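Local coordinates for PatF (Prochloron didemni, PDB 4BG2), which probably acts in the biosynthesis of patellamide cyanobactins, as a member of a family related to peptide prenyltransferases, at residues A[53-58]-A[63-68]; A[104-109]-A[147-152]; A[242-247]-A[297-302]. One frame throughout, in Å; residues are numbered along the deposited sequence.

Contacts 1 and 3 belong to the barrel, whereas contact 2 lies on its helical shell, its centre about 27 Å from the centre of contact 1 and about 25 Å from that of contact 3. Contacts 1 and 3 are buried, have centres about 10 Å apart, and meet where strands 48-57 and 295-303 run side by side: C54 of contact 1 pairs through its backbone with F298 of contact 3. Their chemistry nevertheless differs, because contact 1 rests on hydrogen bonds between an arginine and a serine and contact 3 on two aromatic rings reaching past a strand. Contact 2 is only partly buried; F106 and L149 are buried against the barrel, while A109 is exposed.

Contact 1: residues A[53-58]-A[63-68]; sequences SCQVEG and GGRYEV
S53 and R65 make both hydrogen bonds of this contact. One is between side chains: R65 NE donates to S53 OG at 2.9 Å. Its N-H...O angle is 150°, and the oxygen lies 18° out of the guanidinium plane. S53 holds OG between its backbone N and carbonyl carbon (chi1 63°), which turns the hydroxyl to the arginine. The other joins the backbones, S53 N to R65 O at 3.0 Å. The carbonyl S53 O has a weak bond to H22.

Packing is concentrated on the arginine. Its chain bends at chi3 and crosses Q55 at a slant, with Q55 CB 3.9 Å above one guanidinium face, offset toward the rim. The methylene R65 CD lies 4.1 Å from Q55 CB. On the other strand face C54 SG rests 4.0 Å from G63 CA.

R65 and S53 also adjoin strand 295-303, S53 against Y299 and R65 against C297, while Y66 turns instead to helix 34-42. Q55 and Q62 are joined by backbone bonding, and G64, just before R65, is the centre of an inverse gamma turn. The whole is an irregular antiparallel beta hairpin, strands 48-57 and 60-70, forming part of the wall of a closed ten-stranded barrel with polar side chains turned inward.

Contact 2: residues A[104-109]-A[147-152]; sequences DRFAAA and EELART
F106 and T152 meet because each sends a group anti to its own backbone N: CG of F106 (chi1 -177°) and the methyl CG2 of T152. The phenyl ring is thereby carried from its helix across to the facing one, and the methyl reaches back to it, CG2 lying 3.9 Å from F106 CD2. The methyl approaches the ring obliquely. Its second neighbour is the methyl of A109, one turn further along the first helix, with A109 CB 4.4 Å from T152 CG2.

The far rim of the ring reaches L149. F106 CE2 comes to 3.6 Å from the carbonyl oxygen L149 O, which lies in the ring plane, so that the aromatic edge and not the pi face meets this polar atom. Just beyond, F106 CZ lies 4.4 Å from L149 CB. On the barrel side F106 packs on I138 and L149 on I140, both of strand 133-140; L156, further along helix 147-157, also touches the ring.

Helices 101-110 and 147-157 run roughly antiparallel, with segment axes 156° apart and 10.7 Å from each other, a wide spacing bridged chiefly by the phenyl group. T152 OG1 is hydrogen-bonded to H110, whose ring also meets F106, the planes at about 55°. E148 forms a salt bridge with K115.

The chemistry therefore changes across the seam: F106 and L149 form its buried side against strand 133-140, and the methyls of T152 and A109 close it nearer solvent. With apolar touching predominant, this seam probably depends more on complementary shape than on directional bonds, apart from the weakly polar meeting of ring edge and carbonyl.

Contact 3: residues A[242-247]-A[297-302]; sequences ILFFYH and CFYYDQ
F244 and Y299 meet ring to ring inside an antiparallel beta barrel surrounded by helices, the architecture of the ABBA (PT-barrel) prenyltransferases. F244 CE2 lies 3.6 Å from Y299 CE1. The planes are inclined by 35° and the ring centroids are 5.3 Å apart, an oblique pairing that is neither a stack nor a T-shaped contact. F244 CZ also comes close, 3.9 Å from Y299 CE1, so the CE2-CZ side of the phenyl ring lies against the CE1 side of the tyrosine.

The first torsions are alike, with CG anti to the carbonyl carbon (chi1 -88° for F244 and -72° for Y299), and F244 reaches Y299 through the far end of its ring. The side chains thus span a gap the backbones do not close: the nearest CA atoms, those of F244 and C297, are 9.0 Å apart. Strand 276-284 runs between strands 242-247 and 295-303 in the sheet, and F244 touches A282 of that intervening strand.

In the next layer F233, on the neighbouring strand 229-233, meets the F244 ring edge-to-face, while E51 and S53 of strand 48-57 both touch Y299. The hydroxyl of Y246 bonds to E51 and thus ties a second aromatic of strand 242-247 to that strand. Alternate residues face outward instead: F298 and Y300 touch helix 261-272, and Y300 OH bonds to H22.

The interior of the barrel is where relatives with prenyltransferase activity bind their substrates; the aromatic lining here is consistent with such a chamber. At the polar end of the pair, F244 CZ lies 4.0 Å from Y299 OH.

Contact 1: residues A[53-58]-A[63-68]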
ATOM      1  N   SER A  53      -6.563  -5.428  -2.063  1.00 24.85           N
ATOM      2  CA  SER A  53      -5.658  -6.562  -1.986  1.00 25.14           C
ATOM      3  C   SER A  53      -6.204  -7.702  -1.133  1.00 25.76           C
ATOM      4  O   SER A  53      -7.205  -7.554  -0.400  1.00 24.89           O
ATOM      5  CB  SER A  53      -4.305  -6.096  -1.467  1.00 24.91           C
ATOM      6  OG  SER A  53      -4.413  -5.593  -0.147  1.00 25.83           O
ATOM      7  N   CYS A  54      -5.557  -8.844  -1.268  1.00 27.16           N
ATOM      8  CA  CYS A  54      -5.820 -10.014  -0.448  1.00 29.06           C
ATOM      9  C   CYS A  54      -4.521 -10.498   0.123  1.00 28.25           C
ATOM     10  O   CYS A  54      -3.553 -10.736  -0.612  1.00 28.77           O
ATOM     11  CB  CYS A  54      -6.452 -11.123  -1.266  1.00 31.57           C
ATOM     12  SG  CYS A  54      -8.064 -10.682  -1.938  1.00 34.89           S
ATOM     13  N   GLN A  55      -4.467 -10.599   1.438  1.00 29.69           N
ATOM     14  CA  GLN A  55      -3.312 -11.212   2.099  1.00 31.54           C
ATOM     15  C   GLN A  55      -3.611 -12.688   2.220  1.00 32.43           C
ATOM     16  O   GLN A  55      -4.622 -13.080   2.813  1.00 31.62           O
ATOM     17  CB  GLN A  55      -3.078 -10.615   3.472  1.00 35.07           C
ATOM     18  CG  GLN A  55      -1.894 -11.199   4.220  1.00 41.86           C
ATOM     19  CD  GLN A  55      -1.520 -10.332   5.403  1.00 48.18           C
ATOM     20  OE1 GLN A  55      -2.220 -10.314   6.417  1.00 51.81           O
ATOM     21  NE2 GLN A  55      -0.434  -9.588   5.270  1.00 50.18           N
ATOM     22  N   VAL A  56      -2.723 -13.496   1.652  1.00 32.41           N
ATOM     23  CA  VAL A  56      -2.876 -14.937   1.676  1.00 33.11           C
ATOM     24  C   VAL A  56      -1.874 -15.580   2.622  1.00 35.50           C
ATOM     25  O   VAL A  56      -0.682 -15.246   2.610  1.00 32.73           O
ATOM     26  CB  VAL A  56      -2.706 -15.520   0.266  1.00 33.28           C
ATOM     27  CG1 VAL A  56      -2.770 -17.039   0.311  1.00 35.90           C
ATOM     28  CG2 VAL A  56      -3.783 -14.953  -0.673  1.00 32.12           C
ATOM     29  N   GLU A  57      -2.356 -16.552   3.398  1.00 38.01           N
ATOM     30  CA  GLU A  57      -1.504 -17.272   4.338  1.00 42.72           C
ATOM     31  C   GLU A  57      -1.909 -18.744   4.318  1.00 43.62           C
ATOM     32  O   GLU A  57      -2.829 -19.162   5.023  1.00 41.74           O
ATOM     33  CB  GLU A  57      -1.638 -16.650   5.733  1.00 47.30           C
ATOM     34  CG  GLU A  57      -0.319 -16.502   6.464  1.00 54.06           C
ATOM     35  CD  GLU A  57      -0.448 -15.753   7.780  1.00 58.69           C
ATOM     36  OE1 GLU A  57      -0.720 -16.435   8.798  1.00 65.00           O
ATOM     37  OE2 GLU A  57      -0.254 -14.508   7.795  1.00 58.99           O
ATOM     38  N   GLY A  58      -1.256 -19.504   3.446  1.00 43.58           N
ATOM     39  CA  GLY A  58      -1.646 -20.870   3.193  1.00 47.49           C
ATOM     40  C   GLY A  58      -3.034 -20.923   2.579  1.00 47.32           C
ATOM     41  O   GLY A  58      -3.241 -20.472   1.448  1.00 46.34           O
ATOM     42  N   GLY A  63      -9.321 -10.421   2.803  1.00 29.02           N
ATOM     43  CA  GLY A  63      -9.621  -9.594   1.638  1.00 29.14           C
ATOM     44  C   GLY A  63     -10.081  -8.166   1.888  1.00 29.22           C
ATOM     45  O   GLY A  63     -10.279  -7.415   0.937  1.00 29.53           O
ATOM     46  N   GLY A  64     -10.317  -7.784   3.135  1.00 30.60           N
ATOM     47  CA  GLY A  64     -10.835  -6.435   3.413  1.00 29.76           C
ATOM     48  C   GLY A  64      -9.715  -5.412   3.532  1.00 27.99           C
ATOM     49  O   GLY A  64      -9.512  -4.842   4.601  1.00 28.03           O
ATOM     50  N   ARG A  65      -9.012  -5.177   2.423  1.00 26.40           N
ATOM     51  CA  ARG A  65      -7.826  -4.338   2.374  1.00 25.71           C
ATOM     52  C   ARG A  65      -7.884  -3.388   1.178  1.00 26.01           C
ATOM     53  O   ARG A  65      -7.945  -3.841   0.013  1.00 23.66           O
ATOM     54  CB  ARG A  65      -6.565  -5.189   2.269  1.00 25.69           C
ATOM     55  CG  ARG A  65      -6.369  -6.164   3.406  1.00 27.27           C
ATOM     56  CD  ARG A  65      -5.431  -7.294   3.018  1.00 29.36           C
ATOM     57  NE  ARG A  65      -4.173  -6.759   2.509  1.00 29.23           N
ATOM     58  CZ  ARG A  65      -3.144  -6.411   3.261  1.00 30.41           C
ATOM     59  NH1 ARG A  65      -3.169  -6.563   4.583  1.00 31.21           N
ATOM     60  NH2 ARG A  65      -2.073  -5.897   2.684  1.00 33.74           N
ATOM     61  N   TYR A  66      -7.873  -2.084   1.465  1.00 24.32           N
ATOM     62  CA  TYR A  66      -7.943  -1.047   0.454  1.00 24.63           C
ATOM     63  C   TYR A  66      -7.037   0.123   0.761  1.00 24.40           C
ATOM     64  O   TYR A  66      -6.938   0.567   1.922  1.00 26.14           O
ATOM     65  CB  TYR A  66      -9.347  -0.472   0.406  1.00 26.31           C
ATOM     66  CG  TYR A  66     -10.425  -1.503   0.280  1.00 28.11           C
ATOM     67  CD1 TYR A  66     -10.758  -2.022  -0.963  1.00 27.33           C
ATOM     68  CD2 TYR A  66     -11.144  -1.938   1.394  1.00 28.54           C
ATOM     69  CE1 TYR A  66     -11.750  -2.968  -1.095  1.00 28.41           C
ATOM     70  CE2 TYR A  66     -12.161  -2.873   1.264  1.00 30.68           C
ATOM     71  CZ  TYR A  66     -12.449  -3.386   0.008  1.00 31.34           C
ATOM     72  OH  TYR A  66     -13.443  -4.332  -0.169  1.00 37.84           O
ATOM     73  N   GLU A  67      -6.411   0.650  -0.283  1.00 24.60           N
ATOM     74  CA  GLU A  67      -5.763   1.957  -0.244  0.50 23.81           C
ATOM     75  C   GLU A  67      -6.412   2.804  -1.338  1.00 25.80           C
ATOM     76  O   GLU A  67      -6.475   2.388  -2.486  1.00 24.92           O
ATOM     77  CB  GLU A  67      -4.254   1.888  -0.546  0.50 23.33           C
ATOM     78  CG  GLU A  67      -3.376   1.127   0.394  0.50 23.01           C
ATOM     79  CD  GLU A  67      -3.577   1.516   1.835  0.50 21.71           C
ATOM     80  OE1 GLU A  67      -3.719   2.784   2.239  0.50 19.86           O
ATOM     81  OE2 GLU A  67      -3.569   0.486   2.504  0.50 18.27           O
ATOM     82  N   VAL A  68      -6.866   4.005  -0.967  1.00 26.80           N
ATOM     83  CA  VAL A  68      -7.468   4.935  -1.884  1.00 24.94           C
ATOM     84  C   VAL A  68      -6.732   6.267  -1.864  1.00 26.34           C
ATOM     85  O   VAL A  68      -6.377   6.810  -0.789  1.00 25.24           O
ATOM     86  CB  VAL A  68      -8.935   5.151  -1.509  1.00 25.50           C
ATOM     87  CG1 VAL A  68      -9.597   6.136  -2.478  1.00 26.35           C
ATOM     88  CG2 VAL A  68      -9.677   3.823  -1.527  1.00 25.61           C
TER

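Contact 2: residues A[104-109]-A[147-152]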
ATOM      1  N   ASP A 104       1.376  11.529  13.208  1.00 28.80           N
ATOM      2  CA  ASP A 104       1.227  12.931  13.601  1.00 32.22           C
ATOM      3  C   ASP A 104       2.550  13.705  13.536  1.00 32.19           C
ATOM      4  O   ASP A 104       2.591  14.816  13.042  1.00 32.17           O
ATOM      5  CB  ASP A 104       0.671  13.053  15.015  1.00 35.45           C
ATOM      6  CG  ASP A 104      -0.781  12.715  15.095  1.00 37.65           C
ATOM      7  OD1 ASP A 104      -1.470  12.747  14.045  1.00 43.80           O
ATOM      8  OD2 ASP A 104      -1.249  12.426  16.216  1.00 43.34           O
ATOM      9  N   ARG A 105       3.626  13.099  14.010  1.00 33.15           N
ATOM     10  CA  ARG A 105       4.926  13.753  13.977  1.00 34.68           C
ATOM     11  C   ARG A 105       5.422  13.924  12.537  1.00 32.66           C
ATOM     12  O   ARG A 105       5.990  14.965  12.196  1.00 33.99           O
ATOM     13  CB  ARG A 105       5.933  12.999  14.830  1.00 37.60           C
ATOM     14  CG  ARG A 105       5.705  13.212  16.319  1.00 41.77           C
ATOM     15  CD  ARG A 105       6.327  12.111  17.153  1.00 46.23           C
ATOM     16  NE  ARG A 105       7.786  12.125  17.086  1.00 51.67           N
ATOM     17  CZ  ARG A 105       8.586  11.151  17.530  1.00 53.52           C
ATOM     18  NH1 ARG A 105       8.097  10.038  18.072  1.00 52.04           N
ATOM     19  NH2 ARG A 105       9.894  11.282  17.405  1.00 55.37           N
ATOM     20  N   PHE A 106       5.168  12.956  11.667  1.00 29.48           N
ATOM     21  CA  PHE A 106       5.619  13.085  10.281  1.00 28.03           C
ATOM     22  C   PHE A 106       4.807  14.163   9.584  1.00 28.11           C
ATOM     23  O   PHE A 106       5.363  15.021   8.871  1.00 28.43           O
ATOM     24  CB  PHE A 106       5.525  11.762   9.514  1.00 28.04           C
ATOM     25  CG  PHE A 106       6.043  11.867   8.110  1.00 27.51           C
ATOM     26  CD1 PHE A 106       5.251  12.360   7.115  1.00 26.80           C
ATOM     27  CD2 PHE A 106       7.339  11.512   7.815  1.00 29.41           C
ATOM     28  CE1 PHE A 106       5.724  12.485   5.828  1.00 28.05           C
ATOM     29  CE2 PHE A 106       7.821  11.631   6.525  1.00 29.37           C
ATOM     30  CZ  PHE A 106       7.012  12.123   5.535  1.00 28.27           C
ATOM     31  N   ALA A 107       3.495  14.150   9.822  1.00 27.97           N
ATOM     32  CA  ALA A 107       2.592  15.125   9.227  1.00 28.21           C
ATOM     33  C   ALA A 107       2.935  16.535   9.688  1.00 30.37           C
ATOM     34  O   ALA A 107       3.018  17.444   8.865  1.00 30.54           O
ATOM     35  CB  ALA A 107       1.149  14.816   9.547  1.00 28.08           C
ATOM     36  N   ALA A 108       3.124  16.703  10.992  1.00 31.75           N
ATOM     37  CA  ALA A 108       3.534  17.982  11.562  1.00 34.64           C
ATOM     38  C   ALA A 108       4.842  18.424  10.933  1.00 35.07           C
ATOM     39  O   ALA A 108       4.954  19.549  10.476  1.00 39.65           O
ATOM     40  CB  ALA A 108       3.690  17.874  13.077  1.00 35.40           C
ATOM     41  N   ALA A 109       5.819  17.526  10.867  1.00 34.28           N
ATOM     42  CA  ALA A 109       7.134  17.880  10.352  1.00 35.38           C
ATOM     43  C   ALA A 109       7.115  18.325   8.898  1.00 34.85           C
ATOM     44  O   ALA A 109       7.792  19.270   8.536  1.00 38.57           O
ATOM     45  CB  ALA A 109       8.109  16.737  10.535  1.00 35.22           C
ATOM     46  N   GLU A 147      15.800  13.235   0.991  1.00 45.28           N
ATOM     47  CA  GLU A 147      16.512  12.783   2.185  1.00 46.31           C
ATOM     48  C   GLU A 147      15.902  13.243   3.509  1.00 44.30           C
ATOM     49  O   GLU A 147      15.839  12.438   4.443  1.00 41.79           O
ATOM     50  CB  GLU A 147      17.984  13.193   2.152  1.00 51.04           C
ATOM     51  CG  GLU A 147      18.858  12.146   1.495  1.00 55.82           C
ATOM     52  CD  GLU A 147      20.320  12.276   1.843  1.00 59.39           C
ATOM     53  OE1 GLU A 147      20.633  12.354   3.041  1.00 61.26           O
ATOM     54  OE2 GLU A 147      21.160  12.279   0.922  1.00 65.65           O
ATOM     55  N   GLU A 148      15.446  14.498   3.601  1.00 43.13           N
ATOM     56  CA  GLU A 148      14.870  14.980   4.870  1.00 43.92           C
ATOM     57  C   GLU A 148      13.570  14.255   5.270  1.00 39.15           C
ATOM     58  O   GLU A 148      13.325  13.992   6.453  1.00 37.63           O
ATOM     59  CB  GLU A 148      14.701  16.509   4.889  1.00 47.69           C
ATOM     60  CG  GLU A 148      13.486  17.098   4.172  1.00 50.61           C
ATOM     61  CD  GLU A 148      13.702  17.320   2.682  1.00 55.12           C
ATOM     62  OE1 GLU A 148      14.178  16.376   1.992  1.00 59.88           O
ATOM     63  OE2 GLU A 148      13.383  18.433   2.198  1.00 57.20           O
ATOM     64  N   LEU A 149      12.747  13.897   4.285  1.00 37.58           N
ATOM     65  CA  LEU A 149      11.537  13.111   4.549  1.00 33.38           C
ATOM     66  C   LEU A 149      11.921  11.732   5.052  1.00 32.38           C
ATOM     67  O   LEU A 149      11.366  11.240   6.032  1.00 32.10           O
ATOM     68  CB  LEU A 149      10.687  12.961   3.280  1.00 33.79           C
ATOM     69  CG  LEU A 149      10.216  14.235   2.586  1.00 35.94           C
ATOM     70  CD1 LEU A 149       9.274  13.928   1.439  1.00 34.93           C
ATOM     71  CD2 LEU A 149       9.544  15.146   3.596  1.00 37.95           C
ATOM     72  N   ALA A 150      12.860  11.097   4.350  1.00 33.85           N
ATOM     73  CA  ALA A 150      13.296   9.741   4.655  1.00 32.70           C
ATOM     74  C   ALA A 150      13.977   9.684   6.006  1.00 33.70           C
ATOM     75  O   ALA A 150      13.818   8.695   6.717  1.00 33.47           O
ATOM     76  CB  ALA A 150      14.242   9.227   3.573  1.00 33.96           C
ATOM     77  N   ARG A 151      14.719  10.734   6.377  1.00 36.57           N
ATOM     78  CA  ARG A 151      15.323  10.811   7.728  1.00 38.83           C
ATOM     79  C   ARG A 151      14.301  10.812   8.844  1.00 36.43           C
ATOM     80  O   ARG A 151      14.412  10.053   9.800  1.00 36.56           O
ATOM     81  CB  ARG A 151      16.172  12.063   7.912  1.00 44.22           C
ATOM     82  CG  ARG A 151      17.575  11.901   7.383  1.00 49.97           C
ATOM     83  CD  ARG A 151      18.484  13.034   7.808  1.00 54.63           C
ATOM     84  NE  ARG A 151      19.844  12.640   7.453  1.00 60.09           N
ATOM     85  CZ  ARG A 151      20.396  12.846   6.265  1.00 61.69           C
ATOM     86  NH1 ARG A 151      19.733  13.509   5.319  1.00 62.25           N
ATOM     87  NH2 ARG A 151      21.630  12.408   6.038  1.00 63.96           N
ATOM     88  N   THR A 152      13.302  11.677   8.717  1.00 36.32           N
ATOM     89  CA  THR A 152      12.218  11.738   9.690  1.00 33.37           C
ATOM     90  C   THR A 152      11.568  10.365   9.856  1.00 33.25           C
ATOM     91  O   THR A 152      11.410   9.886  10.979  1.00 32.57           O
ATOM     92  CB  THR A 152      11.160  12.737   9.249  1.00 32.24           C
ATOM     93  OG1 THR A 152      11.761  14.024   9.036  1.00 31.90           O
ATOM     94  CG2 THR A 152      10.048  12.834  10.298  1.00 31.49           C
TER

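Contact 3: residues A[242-247]-A[297-302]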
ATOM      1  N   ILE A 242       9.578  -6.721   2.904  1.00 27.21           N
ATOM      2  CA  ILE A 242       8.580  -7.222   1.985  1.00 27.80           C
ATOM      3  C   ILE A 242       8.817  -6.575   0.624  1.00 26.37           C
ATOM      4  O   ILE A 242       9.007  -5.370   0.530  1.00 24.04           O
ATOM      5  CB  ILE A 242       7.151  -7.024   2.528  1.00 30.84           C
ATOM      6  CG1 ILE A 242       6.125  -7.586   1.554  1.00 34.07           C
ATOM      7  CG2 ILE A 242       6.850  -5.562   2.815  1.00 31.38           C
ATOM      8  CD1 ILE A 242       4.821  -7.896   2.232  1.00 36.60           C
ATOM      9  N   LEU A 243       8.922  -7.411  -0.410  1.00 24.62           N
ATOM     10  CA  LEU A 243       9.276  -6.966  -1.747  1.00 25.34           C
ATOM     11  C   LEU A 243       8.016  -6.820  -2.523  1.00 24.36           C
ATOM     12  O   LEU A 243       7.126  -7.628  -2.369  1.00 25.50           O
ATOM     13  CB  LEU A 243      10.206  -7.973  -2.459  1.00 26.63           C
ATOM     14  CG  LEU A 243      11.417  -8.475  -1.676  1.00 27.99           C
ATOM     15  CD1 LEU A 243      12.279  -9.420  -2.526  1.00 29.64           C
ATOM     16  CD2 LEU A 243      12.273  -7.314  -1.171  1.00 29.04           C
ATOM     17  N   PHE A 244       7.927  -5.788  -3.349  1.00 24.55           N
ATOM     18  CA  PHE A 244       6.743  -5.539  -4.139  1.00 27.10           C
ATOM     19  C   PHE A 244       7.189  -5.575  -5.594  1.00 26.73           C
ATOM     20  O   PHE A 244       8.146  -4.908  -5.952  1.00 26.06           O
ATOM     21  CB  PHE A 244       6.169  -4.137  -3.856  1.00 28.77           C
ATOM     22  CG  PHE A 244       5.211  -4.071  -2.722  1.00 33.99           C
ATOM     23  CD1 PHE A 244       5.627  -4.311  -1.414  1.00 38.25           C
ATOM     24  CD2 PHE A 244       3.885  -3.641  -2.930  1.00 35.45           C
ATOM     25  CE1 PHE A 244       4.715  -4.194  -0.346  1.00 38.36           C
ATOM     26  CE2 PHE A 244       2.999  -3.518  -1.877  1.00 36.28           C
ATOM     27  CZ  PHE A 244       3.415  -3.790  -0.578  1.00 36.71           C
ATOM     28  N   PHE A 245       6.435  -6.288  -6.424  1.00 26.51           N
ATOM     29  CA  PHE A 245       6.684  -6.358  -7.855  1.00 28.04           C
ATOM     30  C   PHE A 245       5.445  -5.844  -8.588  1.00 28.84           C
ATOM     31  O   PHE A 245       4.441  -6.538  -8.598  1.00 28.93           O
ATOM     32  CB  PHE A 245       6.978  -7.801  -8.248  1.00 28.50           C
ATOM     33  CG  PHE A 245       8.099  -8.413  -7.467  1.00 28.65           C
ATOM     34  CD1 PHE A 245       9.420  -8.229  -7.871  1.00 29.75           C
ATOM     35  CD2 PHE A 245       7.845  -9.149  -6.330  1.00 27.50           C
ATOM     36  CE1 PHE A 245      10.457  -8.786  -7.151  1.00 31.71           C
ATOM     37  CE2 PHE A 245       8.873  -9.703  -5.603  1.00 28.49           C
ATOM     38  CZ  PHE A 245      10.183  -9.519  -6.007  1.00 30.47           C
ATOM     39  N   TYR A 246       5.533  -4.649  -9.188  1.00 29.71           N
ATOM     40  CA  TYR A 246       4.409  -4.002  -9.880  1.00 31.44           C
ATOM     41  C   TYR A 246       4.397  -4.322 -11.378  1.00 32.97           C
ATOM     42  O   TYR A 246       5.408  -4.194 -12.050  1.00 31.95           O
ATOM     43  CB  TYR A 246       4.413  -2.470  -9.656  1.00 33.40           C
ATOM     44  CG  TYR A 246       3.625  -2.012  -8.394  1.00 34.70           C
ATOM     45  CD1 TYR A 246       2.244  -1.738  -8.483  1.00 38.38           C
ATOM     46  CD2 TYR A 246       4.230  -1.854  -7.152  1.00 35.31           C
ATOM     47  CE1 TYR A 246       1.498  -1.329  -7.373  1.00 37.58           C
ATOM     48  CE2 TYR A 246       3.484  -1.444  -6.026  1.00 36.08           C
ATOM     49  CZ  TYR A 246       2.115  -1.194  -6.147  1.00 37.57           C
ATOM     50  OH  TYR A 246       1.325  -0.789  -5.061  1.00 39.90           O
ATOM     51  N   HIS A 247       3.241  -4.742 -11.884  1.00 34.16           N
ATOM     52  CA  HIS A 247       3.057  -5.065 -13.297  1.00 36.93           C
ATOM     53  C   HIS A 247       1.817  -4.396 -13.863  1.00 38.90           C
ATOM     54  O   HIS A 247       0.769  -4.353 -13.209  1.00 37.82           O
ATOM     55  CB  HIS A 247       2.913  -6.570 -13.475  1.00 37.14           C
ATOM     56  CG  HIS A 247       4.178  -7.318 -13.233  1.00 38.19           C
ATOM     57  ND1 HIS A 247       5.040  -7.663 -14.251  1.00 39.10           N
ATOM     58  CD2 HIS A 247       4.739  -7.769 -12.087  1.00 37.28           C
ATOM     59  CE1 HIS A 247       6.075  -8.306 -13.738  1.00 40.62           C
ATOM     60  NE2 HIS A 247       5.918  -8.381 -12.428  1.00 37.95           N
ATOM     61  N   CYS A 297       0.935 -11.114  -0.482  1.00 26.81           N
ATOM     62  CA  CYS A 297      -0.170 -10.197  -0.708  0.50 27.00           C
ATOM     63  C   CYS A 297      -0.305  -9.902  -2.178  1.00 26.57           C
ATOM     64  O   CYS A 297       0.685  -9.699  -2.854  1.00 28.72           O
ATOM     65  CB  CYS A 297       0.091  -8.885   0.015  0.50 25.52           C
ATOM     66  SG  CYS A 297      -0.243  -8.990   1.752  0.50 25.56           S
ATOM     67  N   PHE A 298      -1.534  -9.879  -2.667  1.00 27.67           N
ATOM     68  CA  PHE A 298      -1.832  -9.626  -4.068  1.00 25.69           C
ATOM     69  C   PHE A 298      -2.675  -8.328  -4.162  1.00 25.82           C
ATOM     70  O   PHE A 298      -3.783  -8.263  -3.659  1.00 24.30           O
ATOM     71  CB  PHE A 298      -2.603 -10.832  -4.573  1.00 28.20           C
ATOM     72  CG  PHE A 298      -2.682 -10.951  -6.075  1.00 29.54           C
ATOM     73  CD1 PHE A 298      -3.063  -9.883  -6.866  1.00 29.90           C
ATOM     74  CD2 PHE A 298      -2.437 -12.174  -6.682  1.00 31.05           C
ATOM     75  CE1 PHE A 298      -3.157 -10.013  -8.255  1.00 33.21           C
ATOM     76  CE2 PHE A 298      -2.548 -12.321  -8.062  1.00 33.04           C
ATOM     77  CZ  PHE A 298      -2.896 -11.234  -8.854  1.00 32.95           C
ATOM     78  N   TYR A 299      -2.146  -7.336  -4.861  1.00 25.78           N
ATOM     79  CA  TYR A 299      -2.742  -6.005  -4.970  1.00 26.03           C
ATOM     80  C   TYR A 299      -3.212  -5.830  -6.401  1.00 27.79           C
ATOM     81  O   TYR A 299      -2.556  -6.298  -7.313  1.00 26.63           O
ATOM     82  CB  TYR A 299      -1.670  -4.948  -4.665  1.00 24.70           C
ATOM     83  CG  TYR A 299      -1.267  -4.863  -3.227  1.00 23.66           C
ATOM     84  CD1 TYR A 299      -0.281  -5.673  -2.689  1.00 23.50           C
ATOM     85  CD2 TYR A 299      -1.915  -3.956  -2.366  1.00 24.75           C
ATOM     86  CE1 TYR A 299       0.076  -5.572  -1.328  1.00 23.66           C
ATOM     87  CE2 TYR A 299      -1.564  -3.854  -1.031  1.00 22.45           C
ATOM     88  CZ  TYR A 299      -0.583  -4.649  -0.518  1.00 22.78           C
ATOM     89  OH  TYR A 299      -0.292  -4.528   0.828  1.00 23.49           O
ATOM     90  N   TYR A 300      -4.340  -5.164  -6.594  1.00 27.81           N
ATOM     91  CA  TYR A 300      -4.738  -4.690  -7.901  1.00 28.86           C
ATOM     92  C   TYR A 300      -5.337  -3.292  -7.756  1.00 28.97           C
ATOM     93  O   TYR A 300      -5.972  -2.990  -6.737  1.00 26.96           O
ATOM     94  CB  TYR A 300      -5.695  -5.676  -8.590  1.00 31.19           C
ATOM     95  CG  TYR A 300      -7.028  -5.857  -7.924  1.00 31.75           C
ATOM     96  CD1 TYR A 300      -7.196  -6.779  -6.909  1.00 30.98           C
ATOM     97  CD2 TYR A 300      -8.127  -5.134  -8.338  1.00 33.13           C
ATOM     98  CE1 TYR A 300      -8.431  -6.959  -6.311  1.00 33.03           C
ATOM     99  CE2 TYR A 300      -9.365  -5.318  -7.756  1.00 33.98           C
ATOM    100  CZ  TYR A 300      -9.505  -6.218  -6.733  1.00 33.36           C
ATOM    101  OH  TYR A 300     -10.731  -6.368  -6.138  1.00 35.72           O
ATOM    102  N   ASP A 301      -5.144  -2.465  -8.783  1.00 30.17           N
ATOM    103  CA  ASP A 301      -5.438  -1.042  -8.758  1.00 31.74           C
ATOM    104  C   ASP A 301      -6.462  -0.725  -9.827  1.00 32.91           C
ATOM    105  O   ASP A 301      -6.299  -1.124 -10.994  1.00 33.92           O
ATOM    106  CB  ASP A 301      -4.144  -0.264  -9.004  1.00 34.79           C
ATOM    107  CG  ASP A 301      -4.286   1.254  -8.787  1.00 40.08           C
ATOM    108  OD1 ASP A 301      -5.232   1.722  -8.113  1.00 43.92           O
ATOM    109  OD2 ASP A 301      -3.406   1.999  -9.289  1.00 43.50           O
ATOM    110  N   GLN A 302      -7.530  -0.033  -9.427  1.00 30.70           N
ATOM    111  CA  GLN A 302      -8.592   0.370 -10.325  1.00 31.78           C
ATOM    112  C   GLN A 302      -8.793   1.883 -10.259  1.00 33.24           C
ATOM    113  O   GLN A 302      -8.747   2.480  -9.164  1.00 29.72           O
ATOM    114  CB  GLN A 302      -9.876  -0.369  -9.968  1.00 31.63           C
ATOM    115  CG  GLN A 302      -9.795  -1.865 -10.239  1.00 32.55           C
ATOM    116  CD  GLN A 302     -11.029  -2.611  -9.773  1.00 32.58           C
ATOM    117  OE1 GLN A 302     -11.266  -2.712  -8.578  1.00 31.84           O
ATOM    118  NE2 GLN A 302     -11.796  -3.161 -10.709  1.00 33.47           N
TER